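Post-proline cleaving enzyme (Rickettsia typhi, PDB 4HVT) probably acts as a serine-type oligopeptidase of the prolyl oligopeptidase family, cleaving peptides on the carboxyl side of proline. Local coordinates at residues Leu560-Gly565 / Glu581-Val586. Sequence-based numbering, arbitrary orientation.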
loop_
_atom_site.group_PDB
_atom_site.type_symbol
_atom_site.label_atom_id
_atom_site.label_comp_id
_atom_site.label_asym_id
_atom_site.label_seq_id
_atom_site.Cartn_x
_atom_site.Cartn_y
_atom_site.Cartn_z
ATOM N N LEU A 560 18.337 7.088 -19.031
ATOM C CA LEU A 560 17.947 6.479 -17.747
ATOM C C LEU A 560 17.012 7.378 -16.958
ATOM O O LEU A 560 17.390 8.481 -16.490
ATOM C CB LEU A 560 19.180 6.095 -16.911
ATOM C CG LEU A 560 18.844 5.510 -15.543
ATOM C CD1 LEU A 560 17.909 4.284 -15.652
ATOM C CD2 LEU A 560 20.117 5.211 -14.739
ATOM N N GLY A 561 15.786 6.889 -16.746
ATOM C CA GLY A 561 14.851 7.603 -15.887
ATOM C C GLY A 561 14.551 6.824 -14.623
ATOM O O GLY A 561 14.696 5.609 -14.570
ATOM N N ILE A 562 14.256 7.584 -13.576
ATOM C CA ILE A 562 14.028 7.017 -12.286
ATOM C C ILE A 562 12.684 7.523 -11.769
ATOM O O ILE A 562 12.285 8.639 -12.066
ATOM C CB ILE A 562 15.153 7.319 -11.269
ATOM C CG1 ILE A 562 15.396 8.819 -11.121
ATOM C CG2 ILE A 562 16.429 6.581 -11.654
ATOM C CD1 ILE A 562 16.328 9.133 -9.939
ATOM N N LYS A 563 11.969 6.649 -11.079
ATOM C CA LYS A 563 10.585 6.926 -10.627
ATOM C C LYS A 563 10.339 6.384 -9.210
ATOM O O LYS A 563 10.734 5.268 -8.919
ATOM C CB LYS A 563 9.642 6.345 -11.686
ATOM C CG LYS A 563 8.168 6.467 -11.427
ATOM C CD LYS A 563 7.382 5.573 -12.412
ATOM C CE LYS A 563 6.005 5.178 -11.895
ATOM N NZ LYS A 563 6.013 4.260 -10.730
ATOM N N GLY A 564 9.762 7.219 -8.347
ATOM C CA GLY A 564 9.441 6.829 -6.961
ATOM C C GLY A 564 8.375 7.739 -6.356
ATOM O O GLY A 564 8.219 8.896 -6.732
ATOM N N GLY A 565 7.569 7.175 -5.473
ATOM C CA GLY A 565 6.422 7.851 -4.873
ATOM C C GLY A 565 6.517 7.763 -3.355
ATOM O O GLY A 565 6.948 6.785 -2.836
ATOM N N GLU A 581 24.370 13.404 -12.607
ATOM C CA GLU A 581 24.999 12.942 -13.819
ATOM C C GLU A 581 24.672 11.504 -14.223
ATOM O O GLU A 581 25.021 11.073 -15.332
ATOM C CB GLU A 581 26.519 13.106 -13.688
ATOM C CG GLU A 581 27.217 12.009 -12.859
ATOM C CD GLU A 581 27.087 12.134 -11.341
ATOM O OE1 GLU A 581 26.568 13.134 -10.802
ATOM O OE2 GLU A 581 27.560 11.208 -10.655
ATOM N N LEU A 582 24.030 10.755 -13.328
ATOM C CA LEU A 582 23.638 9.372 -13.599
ATOM C C LEU A 582 22.325 9.241 -14.362
ATOM O O LEU A 582 22.029 8.141 -14.916
ATOM C CB LEU A 582 23.510 8.609 -12.291
ATOM C CG LEU A 582 24.779 8.094 -11.620
ATOM C CD1 LEU A 582 24.362 7.229 -10.468
ATOM C CD2 LEU A 582 25.708 7.323 -12.533
ATOM N N PHE A 583 21.514 10.292 -14.354
ATOM C CA PHE A 583 20.098 10.208 -14.769
ATOM C C PHE A 583 19.696 11.216 -15.801
ATOM O O PHE A 583 20.296 12.327 -15.937
ATOM C CB PHE A 583 19.165 10.382 -13.541
ATOM C CG PHE A 583 19.592 9.582 -12.400
ATOM C CD1 PHE A 583 19.416 8.193 -12.433
ATOM C CD2 PHE A 583 20.151 10.170 -11.284
ATOM C CE1 PHE A 583 19.827 7.390 -11.394
ATOM C CE2 PHE A 583 20.593 9.366 -10.252
ATOM C CZ PHE A 583 20.424 8.007 -10.285
ATOM N N GLY A 584 18.732 10.820 -16.608
ATOM C CA GLY A 584 18.205 11.677 -17.675
ATOM C C GLY A 584 16.795 12.218 -17.430
ATOM O O GLY A 584 16.379 13.192 -18.080
ATOM N N ALA A 585 16.049 11.589 -16.529
ATOM C CA ALA A 585 14.696 12.014 -16.167
ATOM C C ALA A 585 14.272 11.405 -14.806
ATOM O O ALA A 585 14.766 10.351 -14.361
ATOM C CB ALA A 585 13.681 11.624 -17.233
ATOM N N VAL A 586 13.450 12.171 -14.139
ATOM C CA VAL A 586 12.971 11.819 -12.818
ATOM C C VAL A 586 11.462 12.086 -12.683
ATOM O O VAL A 586 10.968 13.116 -13.119
ATOM C CB VAL A 586 13.679 12.647 -11.749
ATOM C CG1 VAL A 586 13.265 12.194 -10.361
ATOM C CG2 VAL A 586 15.204 12.569 -11.830
#
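With chi1 at 56°, I562 places CG1 between its own backbone N and carbonyl carbon, and F583, chi1 -46°, sets CG anti to the carbonyl carbon; the two side chains cross at about a right angle. The outer methyl CD1 of I562 sits over the centre of the F583 ring, 4.0 Å from the centroid and almost on the normal, a CH-pi contact. CB of L582 covers the opposite face, so the ring is sandwiched between a methyl and its own chain neighbour. The other branch, I562 CG2, packs 3.5 Å from F583 CD1, while the L560 side chain lies beside that of F583, pointing the same way, and brings CD2 obliquely to 3.8 Å from the same CD1. Farther along, I562 CG1 meets V586 CG2 at 3.8 Å, the two side chains side by side. Strand 560-565 and the start of strand 585-589 flank helix 567-578 in a right-handed beta-alpha-beta crossover of the alpha/beta-hydrolase sheet, with L582 to G584 leading into the second strand; V572 of the helix packs on both I562 and V586. Strand 560-565 ends with G564 and G565, the first residues of a GxSxG sequence consistent with the nucleophile elbow of this family. Just ahead of the parallel ladder, whose bridges are G561-A585 and I562-V586, L560 O accepts a nearly straight bond from G584 N (2.7 Å) and a weak one from A585 N. I562 N then donates to A585 O at 2.9 Å, and that oxygen also receives a CA-H contact from G561. On the sheet face away from I562 and V586, A585 packs against helix 688-706.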